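Local coordinates for suppressor protein MPT5 (PDB 5BZ1) that binds UGUA-containing sequences in the 3'-untranslated regions of target mRNAs through its Pumilio-repeat domain and regulates their expression after transcription, at residues Thr300-Phe305 with Leu363-Leu368; Ala163-Asn168 with Phe196-Lys201; Gln77-Ile82 with Val109-Gln114; Arg266-Phe271 with Ala293-Leu298; Leu81-Tyr86 with Ile115-Lys120. All coordinates share one frame; numbering follows the deposited sequence.

Contact 1 of 5, residues Thr300-Phe305 with Leu363-Leu368; sequences TTIDIF and LKIGNL
D303 and K364 join in a hydrogen-bonded salt bridge: K364 NZ lies 2.7 Å from D303 OD1, on the syn lone pair of that oxygen. The lysine chain is extended to CE, and a bend about the CD-CE bond (chi4 -66°) brings NZ to the carboxylate. Beside this polar pair the contact is mainly apolar. The methyl I302 CG2 sits 3.8 Å from K364 CB and, against a backbone carbonyl, 3.7 Å from K364 O; the other branch of I302 ends with CD1 3.9 Å from CD1 of I365, the two side chains crossing at about a right angle. L368 closes the row more loosely, its CD2 being 4.4 Å from I302 CG2. With an alanine in place of K364, the carboxylate of D303 would probably be left without its charged mate, while the touch of CB on I302 would remain. The backbones pack side by side: the local axes approach to 9.9 Å and diverge by 20°, both running the same way. In this Pumilio-repeat domain the pair joins helix 288-307 to helix 354-375; helix 318-326 packs on F305 and L368 through L325, and helix 244-248 lies against T301, I304 and F305.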
# COMPACT_ATOMS: atom_id res chain seq x y z
N THR A 300 2.19 -28.88 10.34
CA THR A 300 2.43 -28.32 11.67
C THR A 300 1.24 -27.46 12.12
O THR A 300 0.86 -27.46 13.29
CB THR A 300 3.72 -27.48 11.69
OG1 THR A 300 4.80 -28.26 11.14
CG2 THR A 300 4.07 -27.05 13.11
N THR A 301 0.66 -26.72 11.18
CA THR A 301 -0.51 -25.88 11.45
C THR A 301 -1.73 -26.73 11.83
O THR A 301 -2.50 -26.35 12.72
CB THR A 301 -0.84 -24.98 10.24
OG1 THR A 301 0.23 -24.05 10.02
CG2 THR A 301 -2.13 -24.21 10.48
N ILE A 302 -1.90 -27.86 11.16
CA ILE A 302 -3.00 -28.77 11.47
C ILE A 302 -2.83 -29.34 12.88
O ILE A 302 -3.81 -29.46 13.62
CB ILE A 302 -3.10 -29.92 10.44
CG1 ILE A 302 -3.37 -29.37 9.04
CG2 ILE A 302 -4.20 -30.90 10.82
CD1 ILE A 302 -3.42 -30.43 7.95
N ASP A 303 -1.59 -29.66 13.25
CA ASP A 303 -1.28 -30.14 14.59
C ASP A 303 -1.66 -29.12 15.66
O ASP A 303 -2.26 -29.46 16.68
CB ASP A 303 0.22 -30.47 14.70
CG ASP A 303 0.61 -31.72 13.93
OD1 ASP A 303 -0.28 -32.55 13.62
OD2 ASP A 303 1.82 -31.89 13.65
N ILE A 304 -1.31 -27.86 15.42
CA ILE A 304 -1.59 -26.78 16.37
C ILE A 304 -3.10 -26.56 16.53
O ILE A 304 -3.60 -26.45 17.65
CB ILE A 304 -0.92 -25.47 15.92
CG1 ILE A 304 0.61 -25.63 15.93
CG2 ILE A 304 -1.34 -24.32 16.81
CD1 ILE A 304 1.35 -24.42 15.38
N PHE A 305 -3.81 -26.49 15.41
CA PHE A 305 -5.26 -26.33 15.43
C PHE A 305 -5.97 -27.54 16.05
O PHE A 305 -7.05 -27.41 16.62
CB PHE A 305 -5.79 -26.07 14.02
CG PHE A 305 -5.69 -24.64 13.58
CD1 PHE A 305 -6.80 -23.97 13.10
CD2 PHE A 305 -4.48 -23.96 13.67
CE1 PHE A 305 -6.72 -22.65 12.70
CE2 PHE A 305 -4.39 -22.63 13.27
CZ PHE A 305 -5.51 -21.98 12.78
N LEU A 363 -4.50 -37.99 6.76
CA LEU A 363 -4.59 -38.55 8.11
C LEU A 363 -4.86 -37.45 9.14
O LEU A 363 -5.80 -37.55 9.93
CB LEU A 363 -3.29 -39.30 8.43
CG LEU A 363 -3.04 -39.97 9.79
CD1 LEU A 363 -2.37 -39.01 10.77
CD2 LEU A 363 -4.31 -40.56 10.40
N LYS A 364 -4.05 -36.40 9.13
CA LYS A 364 -4.18 -35.32 10.10
C LYS A 364 -5.47 -34.51 9.94
O LYS A 364 -6.08 -34.11 10.93
CB LYS A 364 -2.97 -34.38 10.04
CG LYS A 364 -1.68 -34.96 10.61
CD LYS A 364 -0.56 -33.92 10.56
CE LYS A 364 0.75 -34.48 11.09
NZ LYS A 364 0.68 -34.79 12.55
N ILE A 365 -5.88 -34.27 8.70
CA ILE A 365 -7.09 -33.48 8.46
C ILE A 365 -8.33 -34.31 8.76
O ILE A 365 -9.34 -33.79 9.24
CB ILE A 365 -7.12 -32.88 7.03
CG1 ILE A 365 -7.96 -31.60 6.99
CG2 ILE A 365 -7.63 -33.88 6.00
CD1 ILE A 365 -7.28 -30.42 7.65
N GLY A 366 -8.25 -35.62 8.51
CA GLY A 366 -9.34 -36.53 8.83
C GLY A 366 -9.54 -36.62 10.33
O GLY A 366 -10.67 -36.63 10.82
N ASN A 367 -8.43 -36.67 11.06
CA ASN A 367 -8.47 -36.70 12.52
C ASN A 367 -9.07 -35.42 13.09
O ASN A 367 -9.84 -35.46 14.05
CB ASN A 367 -7.07 -36.95 13.09
CG ASN A 367 -7.01 -36.80 14.60
OD1 ASN A 367 -6.23 -36.01 15.13
ND2 ASN A 367 -7.85 -37.56 15.30
N LEU A 368 -8.72 -34.28 12.50
CA LEU A 368 -9.27 -33.00 12.93
C LEU A 368 -10.78 -32.94 12.68
O LEU A 368 -11.53 -32.39 13.49
CB LEU A 368 -8.56 -31.84 12.23
CG LEU A 368 -9.00 -30.43 12.62
CD1 LEU A 368 -8.89 -30.25 14.12
CD2 LEU A 368 -8.18 -29.38 11.90

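Contact 2 of 5, residues Ala163-Asn168 with Phe196-Lys201; sequences AIVEQN and FKISVK
V165 and K201 meet where the 163-168 segment passes helix 192-204 in this Pumilio-repeat array, and K201 can be followed atom by atom. From its CB, which points toward 163-168, the chain bends at chi2 (59°), placing CD 3.7 Å from V165 O; CG is already 3.9 Å from the same oxygen. K201 CE faces two backbone carbonyls, 3.3 Å from V165 O and 3.2 Å from Q167 O. These are contacts of a carbon next to the ammonium group, so they are probably favourable electrostatically without being hydrogen bonds. The tip, NZ, stands 3.8 Å from V165 O and has a weak hydrogen bond to Q204 OE1, one turn further along its own helix. The turn that supplies the carbonyls carries its own link, E166 OE2 accepting from Q167 NE2 on its anti side. Deeper in, I164 and I198 cross obliquely and share L186 of helix 179-189 as a neighbour, which places them in the hydrophobic layer between the helices. V165 bridges the two zones: its CG1, anti to the carbonyl carbon (chi1 -52°), rests over the backbone of the other helix, 3.8 Å from K197 O. I164 CG2 meets I198 CG2 at 4.2 Å.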
# COMPACT_ATOMS: atom_id res chain seq x y z
N ALA A 163 13.30 6.55 4.42
CA ALA A 163 12.45 6.97 5.53
C ALA A 163 11.75 5.78 6.19
O ALA A 163 11.64 5.72 7.42
CB ALA A 163 11.43 7.97 5.05
N ILE A 164 11.28 4.85 5.37
CA ILE A 164 10.53 3.69 5.85
C ILE A 164 11.38 2.75 6.69
O ILE A 164 10.95 2.30 7.75
CB ILE A 164 9.92 2.91 4.67
CG1 ILE A 164 8.83 3.74 4.00
CG2 ILE A 164 9.35 1.58 5.13
CD1 ILE A 164 8.30 3.13 2.73
N VAL A 165 12.59 2.45 6.22
CA VAL A 165 13.44 1.46 6.89
C VAL A 165 14.23 2.02 8.07
O VAL A 165 14.90 1.26 8.78
CB VAL A 165 14.41 0.76 5.90
CG1 VAL A 165 13.65 0.21 4.71
CG2 VAL A 165 15.49 1.74 5.44
N GLU A 166 14.17 3.33 8.27
CA GLU A 166 14.89 3.96 9.37
C GLU A 166 14.28 3.57 10.72
O GLU A 166 13.11 3.86 10.98
CB GLU A 166 14.88 5.48 9.22
CG GLU A 166 15.63 6.23 10.31
CD GLU A 166 17.14 6.13 10.18
OE1 GLU A 166 17.62 5.65 9.13
OE2 GLU A 166 17.85 6.54 11.13
N GLN A 167 15.07 2.89 11.55
CA GLN A 167 14.66 2.48 12.89
C GLN A 167 13.32 1.74 12.92
O GLN A 167 13.21 0.65 12.36
CB GLN A 167 14.65 3.69 13.84
CG GLN A 167 16.05 4.17 14.23
CD GLN A 167 16.09 5.61 14.70
OE1 GLN A 167 15.42 5.99 15.66
NE2 GLN A 167 16.88 6.43 14.01
N ASN A 168 12.31 2.33 13.55
CA ASN A 168 11.00 1.69 13.65
C ASN A 168 9.91 2.44 12.88
O ASN A 168 8.72 2.32 13.20
CB ASN A 168 10.58 1.51 15.11
CG ASN A 168 10.32 2.83 15.80
OD1 ASN A 168 10.97 3.84 15.52
ND2 ASN A 168 9.35 2.84 16.71
N PHE A 196 12.37 -6.17 -0.58
CA PHE A 196 13.17 -6.92 0.39
C PHE A 196 13.55 -6.08 1.60
O PHE A 196 13.35 -6.50 2.74
CB PHE A 196 14.44 -7.46 -0.26
CG PHE A 196 14.22 -8.68 -1.11
CD1 PHE A 196 13.02 -9.37 -1.07
CD2 PHE A 196 15.23 -9.15 -1.94
CE1 PHE A 196 12.82 -10.50 -1.85
CE2 PHE A 196 15.04 -10.28 -2.72
CZ PHE A 196 13.83 -10.95 -2.68
N LYS A 197 14.11 -4.90 1.34
CA LYS A 197 14.55 -4.00 2.40
C LYS A 197 13.40 -3.63 3.34
O LYS A 197 13.58 -3.55 4.56
CB LYS A 197 15.20 -2.74 1.82
CG LYS A 197 16.63 -2.95 1.33
CD LYS A 197 17.06 -1.88 0.34
CE LYS A 197 17.02 -0.49 0.94
NZ LYS A 197 18.01 -0.31 2.04
N ILE A 198 12.22 -3.42 2.77
CA ILE A 198 11.04 -3.07 3.55
C ILE A 198 10.52 -4.29 4.32
O ILE A 198 10.11 -4.17 5.47
CB ILE A 198 9.93 -2.49 2.64
CG1 ILE A 198 10.44 -1.23 1.94
CG2 ILE A 198 8.68 -2.19 3.44
CD1 ILE A 198 9.43 -0.59 1.00
N SER A 199 10.55 -5.45 3.68
CA SER A 199 10.10 -6.69 4.30
C SER A 199 10.94 -7.09 5.51
O SER A 199 10.40 -7.60 6.50
CB SER A 199 10.09 -7.82 3.27
OG SER A 199 9.97 -9.08 3.91
N VAL A 200 12.25 -6.86 5.43
CA VAL A 200 13.13 -7.10 6.57
C VAL A 200 12.64 -6.32 7.79
O VAL A 200 12.55 -6.86 8.89
CB VAL A 200 14.59 -6.71 6.24
CG1 VAL A 200 15.43 -6.63 7.51
CG2 VAL A 200 15.20 -7.69 5.26
N LYS A 201 12.29 -5.06 7.58
CA LYS A 201 11.79 -4.22 8.66
C LYS A 201 10.39 -4.65 9.13
O LYS A 201 10.10 -4.63 10.32
CB LYS A 201 11.80 -2.75 8.23
CG LYS A 201 12.54 -1.83 9.19
CD LYS A 201 14.00 -2.25 9.37
CE LYS A 201 14.65 -1.48 10.52
NZ LYS A 201 16.09 -1.82 10.67

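Contact 3 of 5, residues Gln77-Ile82 with Val109-Gln114; sequences QKTLLI and VDNEVQ
T79 and Q114 mark the nearest backbone approach, with CA atoms 5.7 Å apart where helix 75-85 passes the start of helix 112-121. Q114 CG is anti to its carbonyl carbon (chi1 -70°) and the chain beyond is extended, so that the side chain crosses K78, T79 and I82 at about right angles. I82 CD1 meets Q114 CB at 3.7 Å, and the aliphatic part of K78 lies against the amide, CD being 3.5 Å from OE1 of Q114. That amide is gripped at both ends by D110: D110 N donates to Q114 OE1 at 2.7 Å from above the carbonyl plane, while Q114 NE2 donates in its own plane to the anti lone pair of D110 OD2. The two bonds fix its rotation. K78 NZ is hydrogen-bonded to T108 O, its strongest partner, and to C70 O; it stays 4.1 Å from D110 OD2, with a water between them that accepts from the lysine and donates to the aspartate. T79 OG1 bonds to A75 O and accepts a hydrogen bond from a second water. N111 OD1 accepts from Q114 N at 3.0 Å, an N-cap that starts helix 112-121 in this stack of neighbouring Pumilio repeats.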
# COMPACT_ATOMS: atom_id res chain seq x y z
N GLN A 77 10.49 27.14 -19.09
CA GLN A 77 9.69 27.81 -18.06
C GLN A 77 9.37 26.89 -16.88
O GLN A 77 9.40 27.32 -15.73
CB GLN A 77 8.40 28.37 -18.67
CG GLN A 77 8.58 29.66 -19.48
CD GLN A 77 7.35 30.03 -20.30
OE1 GLN A 77 6.53 29.17 -20.63
NE2 GLN A 77 7.22 31.31 -20.64
N LYS A 78 9.05 25.63 -17.16
CA LYS A 78 8.71 24.70 -16.09
C LYS A 78 9.94 24.30 -15.25
O LYS A 78 9.84 24.13 -14.04
CB LYS A 78 7.99 23.45 -16.63
CG LYS A 78 7.60 22.45 -15.54
CD LYS A 78 6.64 21.39 -16.07
CE LYS A 78 5.28 21.98 -16.38
NZ LYS A 78 4.51 21.12 -17.32
N THR A 79 11.08 24.17 -15.91
CA THR A 79 12.33 23.87 -15.22
C THR A 79 12.71 25.00 -14.26
O THR A 79 13.14 24.75 -13.13
CB THR A 79 13.48 23.61 -16.22
OG1 THR A 79 13.16 22.47 -17.02
CG2 THR A 79 14.78 23.36 -15.50
N LEU A 80 12.54 26.25 -14.70
CA LEU A 80 12.83 27.40 -13.85
C LEU A 80 11.88 27.46 -12.66
O LEU A 80 12.30 27.75 -11.54
CB LEU A 80 12.79 28.70 -14.66
CG LEU A 80 13.05 29.99 -13.88
CD1 LEU A 80 14.35 29.87 -13.08
CD2 LEU A 80 13.11 31.19 -14.81
N LEU A 81 10.60 27.17 -12.90
CA LEU A 81 9.60 27.11 -11.82
C LEU A 81 10.00 26.08 -10.76
O LEU A 81 9.96 26.36 -9.56
CB LEU A 81 8.22 26.76 -12.39
CG LEU A 81 7.16 26.23 -11.41
CD1 LEU A 81 6.80 27.28 -10.37
CD2 LEU A 81 5.90 25.77 -12.13
N ILE A 82 10.40 24.89 -11.22
CA ILE A 82 10.78 23.82 -10.31
C ILE A 82 12.10 24.15 -9.60
O ILE A 82 12.26 23.85 -8.42
CB ILE A 82 10.86 22.47 -11.05
CG1 ILE A 82 9.47 22.03 -11.51
CG2 ILE A 82 11.48 21.39 -10.17
CD1 ILE A 82 9.45 20.76 -12.33
N VAL A 109 5.64 16.84 -15.62
CA VAL A 109 7.08 17.03 -15.84
C VAL A 109 7.46 16.73 -17.29
O VAL A 109 6.90 15.81 -17.90
CB VAL A 109 7.95 16.18 -14.90
CG1 VAL A 109 7.90 16.72 -13.48
CG2 VAL A 109 7.53 14.71 -14.93
N ASP A 110 8.39 17.50 -17.84
CA ASP A 110 8.77 17.38 -19.24
C ASP A 110 9.94 16.41 -19.44
O ASP A 110 10.04 15.76 -20.48
CB ASP A 110 9.17 18.74 -19.81
CG ASP A 110 8.03 19.73 -19.82
OD1 ASP A 110 6.98 19.42 -20.42
OD2 ASP A 110 8.17 20.81 -19.21
N ASN A 111 10.82 16.33 -18.45
CA ASN A 111 12.07 15.59 -18.62
C ASN A 111 12.70 15.16 -17.30
O ASN A 111 12.21 15.48 -16.21
CB ASN A 111 13.06 16.44 -19.42
CG ASN A 111 13.30 17.80 -18.80
OD1 ASN A 111 13.62 17.91 -17.62
ND2 ASN A 111 13.14 18.86 -19.60
N GLU A 112 13.82 14.45 -17.42
CA GLU A 112 14.55 13.90 -16.29
C GLU A 112 15.12 14.99 -15.37
O GLU A 112 15.15 14.83 -14.15
CB GLU A 112 15.69 13.02 -16.80
CG GLU A 112 16.42 12.21 -15.74
CD GLU A 112 15.90 10.79 -15.64
OE1 GLU A 112 14.84 10.51 -16.24
OE2 GLU A 112 16.55 9.96 -14.97
N VAL A 113 15.58 16.08 -15.98
CA VAL A 113 16.12 17.21 -15.23
C VAL A 113 15.12 17.71 -14.18
O VAL A 113 15.47 17.90 -13.02
CB VAL A 113 16.53 18.36 -16.16
CG1 VAL A 113 16.92 19.59 -15.36
CG2 VAL A 113 17.67 17.92 -17.07
N GLN A 114 13.88 17.89 -14.61
CA GLN A 114 12.82 18.35 -13.71
C GLN A 114 12.52 17.33 -12.61
O GLN A 114 12.32 17.70 -11.46
CB GLN A 114 11.55 18.65 -14.51
CG GLN A 114 11.64 19.90 -15.39
CD GLN A 114 10.48 20.01 -16.36
OE1 GLN A 114 9.48 19.31 -16.22
NE2 GLN A 114 10.61 20.90 -17.35
O HOH W 1 5.97 22.11 -19.46
O HOH W 2 14.59 22.00 -19.33

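Contact 4 of 5, residues Arg266-Phe271 with Ala293-Leu298; sequences RIITGF and ASMNIL
Helix-on-helix packing inside the Pumilio-repeat domain brings I267 and I268 of helix 253-273 against S294, M295 and L298 of helix 288-307. The local axes come within 9.7 Å at 127° between their directions, so this is a steep crossing rather than the side-by-side arrangement of stacked repeats. I268 makes most of the contact. Its CG1 is anti to the carbonyl carbon (chi1 -60°) and chi2 extends the chain, so CD1 enters between residues of the opposing helix: it lies 3.8 Å from M295 CA and 3.9 Å from M295 CG. Lower on the same branch, I268 CG1 touches S294 CB at 3.9 Å. F357 of helix 354-375 packs on both I268 and M295, so a third helix borders the crossing. I267 meets the hydroxyl of S294, with CG2 3.6 Å from S294 OG. This hydroxyl is buried among apolar groups yet satisfied, because it is hydrogen-bonded to V290 O a turn earlier in its own helix; L233 of helix 229-240 packs on both I267 and S294. Furthest along helix 288-307, L298 CD2 reaches the tip of I268, 3.7 Å from its CD1.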
# COMPACT_ATOMS: atom_id res chain seq x y z
N ARG A 266 -3.13 -23.09 -1.64
CA ARG A 266 -3.04 -22.74 -3.05
C ARG A 266 -1.71 -23.15 -3.68
O ARG A 266 -1.67 -23.62 -4.83
CB ARG A 266 -3.29 -21.25 -3.26
CG ARG A 266 -3.47 -20.86 -4.72
CD ARG A 266 -3.98 -19.44 -4.87
NE ARG A 266 -4.59 -19.22 -6.18
CZ ARG A 266 -5.09 -18.07 -6.59
NH1 ARG A 266 -5.06 -17.01 -5.79
NH2 ARG A 266 -5.63 -17.96 -7.80
N ILE A 267 -0.62 -22.98 -2.93
CA ILE A 267 0.70 -23.37 -3.41
C ILE A 267 0.79 -24.87 -3.63
O ILE A 267 1.24 -25.33 -4.68
CB ILE A 267 1.80 -22.92 -2.42
CG1 ILE A 267 2.07 -21.42 -2.56
CG2 ILE A 267 3.09 -23.69 -2.67
CD1 ILE A 267 3.04 -20.87 -1.54
N ILE A 268 0.35 -25.64 -2.64
CA ILE A 268 0.46 -27.09 -2.67
C ILE A 268 -0.44 -27.72 -3.74
O ILE A 268 -0.01 -28.60 -4.48
CB ILE A 268 0.19 -27.70 -1.27
CG1 ILE A 268 1.20 -27.17 -0.26
CG2 ILE A 268 0.25 -29.22 -1.32
CD1 ILE A 268 0.95 -27.63 1.18
N THR A 269 -1.69 -27.26 -3.83
CA THR A 269 -2.63 -27.77 -4.83
C THR A 269 -2.22 -27.40 -6.26
O THR A 269 -2.39 -28.20 -7.19
CB THR A 269 -4.08 -27.28 -4.59
OG1 THR A 269 -4.12 -25.85 -4.65
CG2 THR A 269 -4.58 -27.75 -3.24
N GLY A 270 -1.68 -26.19 -6.43
CA GLY A 270 -1.22 -25.74 -7.73
C GLY A 270 -0.11 -26.64 -8.26
O GLY A 270 -0.01 -26.88 -9.46
N PHE A 271 0.72 -27.12 -7.34
CA PHE A 271 1.78 -28.07 -7.67
C PHE A 271 1.22 -29.41 -8.15
O PHE A 271 1.70 -29.99 -9.12
CB PHE A 271 2.68 -28.28 -6.44
CG PHE A 271 3.49 -29.55 -6.48
CD1 PHE A 271 4.51 -29.72 -7.41
CD2 PHE A 271 3.24 -30.57 -5.56
CE1 PHE A 271 5.26 -30.89 -7.43
CE2 PHE A 271 3.99 -31.73 -5.58
CZ PHE A 271 4.99 -31.90 -6.51
N ALA A 293 8.53 -26.35 1.69
CA ALA A 293 8.36 -25.56 2.90
C ALA A 293 6.89 -25.49 3.31
O ALA A 293 6.56 -25.68 4.48
CB ALA A 293 8.92 -24.16 2.70
N SER A 294 6.02 -25.23 2.34
CA SER A 294 4.59 -25.11 2.58
C SER A 294 3.98 -26.37 3.19
O SER A 294 3.11 -26.30 4.05
CB SER A 294 3.86 -24.75 1.29
OG SER A 294 4.40 -23.59 0.70
N MET A 295 4.45 -27.53 2.72
CA MET A 295 3.92 -28.81 3.18
C MET A 295 4.15 -29.04 4.68
O MET A 295 3.23 -29.41 5.40
CB MET A 295 4.51 -29.96 2.36
CG MET A 295 3.91 -30.09 0.96
SD MET A 295 4.73 -31.30 -0.11
CE MET A 295 5.77 -32.17 1.06
N ASN A 296 5.38 -28.79 5.14
CA ASN A 296 5.71 -28.97 6.55
C ASN A 296 4.97 -28.00 7.47
O ASN A 296 4.57 -28.36 8.58
CB ASN A 296 7.23 -28.84 6.76
CG ASN A 296 8.02 -29.91 6.02
OD1 ASN A 296 8.75 -29.61 5.08
ND2 ASN A 296 7.87 -31.15 6.45
N ILE A 297 4.78 -26.77 7.00
CA ILE A 297 4.10 -25.73 7.77
C ILE A 297 2.61 -26.04 7.89
O ILE A 297 2.01 -25.84 8.95
CB ILE A 297 4.29 -24.34 7.13
CG1 ILE A 297 5.76 -23.93 7.19
CG2 ILE A 297 3.42 -23.29 7.82
CD1 ILE A 297 6.06 -22.62 6.47
N LEU A 298 2.01 -26.53 6.80
CA LEU A 298 0.60 -26.88 6.80
C LEU A 298 0.33 -28.01 7.80
O LEU A 298 -0.59 -27.92 8.61
CB LEU A 298 0.14 -27.29 5.40
CG LEU A 298 -1.33 -27.72 5.25
CD1 LEU A 298 -2.26 -26.64 5.77
CD2 LEU A 298 -1.66 -28.05 3.80

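Contact 5 of 5, residues Leu81-Tyr86 with Ile115-Lys120; sequences LIQTIY and IDLIIK
Y86 and L117 carry a side-by-side packing of Pumilio-repeat helices: the 81-86 segment runs beside helix 112-121, the local helix axes 9.4 Å apart and only 10° from parallel. The apolar contacts form one continuous patch. I82 CG2 meets L117 CB at 3.7 Å and I118 CG1 at 3.9 Å, so this methyl sits between two successive residues of the partner helix. L117 divides its two methyls: CD1 goes to the aliphatic part of Q83, 3.5 Å from its CG, and CD2 to the tyrosine ring, 3.9 Å from Y86 CE2. I105 of helix 98-107 also packs on I82, adding a third helix to the patch.

The aromatic residue forms the second group. Y86 CG lies between its backbone N and carbonyl carbon (chi1 80°), which sets this atom, at the near end of the ring, against the backbone carbonyl of L117, 3.6 Å from L117 O. I82 O and Q83 CA lie at the ring edge, in its plane, and F126 makes an edge-to-face contact with the same ring. Replacing Y86 by an alanine would probably open a gap beside L117 CD2 and leave F126 without its stacking partner.

The polar group is small. K120 is extended along its whole length, and its methylenes pass the ring at an oblique angle, K120 CD 3.7 Å from Y86 CE1; E125 packs against this lysine. At its end K120 NZ donates a hydrogen bond to Y86 OH at 3.2 Å.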
# COMPACT_ATOMS: atom_id res chain seq x y z
N LEU A 81 10.60 27.17 -12.90
CA LEU A 81 9.60 27.11 -11.82
C LEU A 81 10.00 26.08 -10.76
O LEU A 81 9.96 26.36 -9.56
CB LEU A 81 8.22 26.76 -12.39
CG LEU A 81 7.16 26.23 -11.41
CD1 LEU A 81 6.80 27.28 -10.37
CD2 LEU A 81 5.90 25.77 -12.13
N ILE A 82 10.40 24.89 -11.22
CA ILE A 82 10.78 23.82 -10.31
C ILE A 82 12.10 24.15 -9.60
O ILE A 82 12.26 23.85 -8.42
CB ILE A 82 10.86 22.47 -11.05
CG1 ILE A 82 9.47 22.03 -11.51
CG2 ILE A 82 11.48 21.39 -10.17
CD1 ILE A 82 9.45 20.76 -12.33
N GLN A 83 13.03 24.77 -10.33
CA GLN A 83 14.28 25.23 -9.74
C GLN A 83 14.04 26.20 -8.59
O GLN A 83 14.79 26.22 -7.62
CB GLN A 83 15.16 25.90 -10.80
CG GLN A 83 16.21 24.98 -11.44
CD GLN A 83 16.78 25.55 -12.73
OE1 GLN A 83 16.30 26.57 -13.24
NE2 GLN A 83 17.80 24.89 -13.27
N THR A 84 12.98 26.99 -8.70
CA THR A 84 12.66 28.00 -7.70
C THR A 84 12.11 27.40 -6.41
O THR A 84 12.44 27.86 -5.31
CB THR A 84 11.66 29.04 -8.25
OG1 THR A 84 12.14 29.57 -9.49
CG2 THR A 84 11.46 30.18 -7.26
N ILE A 85 11.30 26.35 -6.53
CA ILE A 85 10.53 25.87 -5.39
C ILE A 85 10.90 24.48 -4.85
O ILE A 85 10.33 24.06 -3.84
CB ILE A 85 9.00 25.92 -5.67
CG1 ILE A 85 8.63 25.13 -6.92
CG2 ILE A 85 8.53 27.37 -5.81
CD1 ILE A 85 8.32 23.67 -6.67
N TYR A 86 11.82 23.78 -5.50
CA TYR A 86 12.18 22.43 -5.03
C TYR A 86 12.66 22.33 -3.57
O TYR A 86 12.36 21.33 -2.91
CB TYR A 86 13.13 21.70 -6.00
CG TYR A 86 14.60 22.08 -5.91
CD1 TYR A 86 15.43 21.50 -4.96
CD2 TYR A 86 15.15 22.98 -6.80
CE1 TYR A 86 16.77 21.84 -4.88
CE2 TYR A 86 16.49 23.32 -6.74
CZ TYR A 86 17.29 22.75 -5.78
OH TYR A 86 18.62 23.10 -5.73
N ILE A 115 12.50 16.05 -12.98
CA ILE A 115 12.24 14.99 -12.01
C ILE A 115 13.33 14.95 -10.94
O ILE A 115 13.03 14.87 -9.75
CB ILE A 115 12.10 13.62 -12.70
CG1 ILE A 115 10.84 13.59 -13.57
CG2 ILE A 115 12.04 12.49 -11.68
CD1 ILE A 115 10.70 12.34 -14.43
N ASP A 116 14.59 15.04 -11.36
CA ASP A 116 15.71 15.01 -10.43
C ASP A 116 15.74 16.22 -9.48
O ASP A 116 16.15 16.09 -8.33
CB ASP A 116 17.03 14.87 -11.19
CG ASP A 116 17.23 13.47 -11.75
OD1 ASP A 116 16.51 12.55 -11.31
OD2 ASP A 116 18.09 13.30 -12.64
N LEU A 117 15.32 17.38 -9.97
CA LEU A 117 15.20 18.56 -9.11
C LEU A 117 14.18 18.33 -8.00
O LEU A 117 14.44 18.61 -6.83
CB LEU A 117 14.81 19.80 -9.93
CG LEU A 117 15.94 20.45 -10.72
CD1 LEU A 117 15.39 21.54 -11.63
CD2 LEU A 117 16.99 21.02 -9.79
N ILE A 118 13.01 17.82 -8.37
CA ILE A 118 11.97 17.47 -7.41
C ILE A 118 12.48 16.45 -6.39
O ILE A 118 12.30 16.62 -5.18
CB ILE A 118 10.72 16.91 -8.13
CG1 ILE A 118 10.00 18.03 -8.89
CG2 ILE A 118 9.77 16.25 -7.15
CD1 ILE A 118 8.94 17.52 -9.87
N ILE A 119 13.11 15.39 -6.89
CA ILE A 119 13.69 14.35 -6.03
C ILE A 119 14.76 14.93 -5.10
O ILE A 119 14.90 14.51 -3.95
CB ILE A 119 14.25 13.19 -6.89
CG1 ILE A 119 13.11 12.45 -7.58
CG2 ILE A 119 15.06 12.22 -6.04
CD1 ILE A 119 12.03 11.97 -6.61
N LYS A 120 15.52 15.90 -5.60
CA LYS A 120 16.53 16.57 -4.78
C LYS A 120 15.88 17.31 -3.61
O LYS A 120 16.42 17.34 -2.50
CB LYS A 120 17.36 17.53 -5.63
CG LYS A 120 18.47 18.24 -4.87
CD LYS A 120 19.24 19.18 -5.80
CE LYS A 120 20.25 20.01 -5.03
NZ LYS A 120 20.99 20.93 -5.93

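How the contacts relate
The five contacts are spread along one elongated array of Pumilio repeats, and none touches the RNA: the nearest atom is about 10 Å away for contact 1 and 14 to 15 Å for the others. Contacts 3 and 5 are successive parts of one interface between helices 75-85 and 112-121; their centres are 7 Å apart, they share L81 and I82, and V109 CG1 packs on I118 CD1 at 3.8 Å. Contacts 1 and 4, centres 14 Å apart, use consecutive parts of helix 288-307 against different partners. These two pairs lie on opposite sides of the chain's centre, contacts 1 and 3 being 61 Å apart between centres. Contact 2 is nearest that centre, at 14 Å.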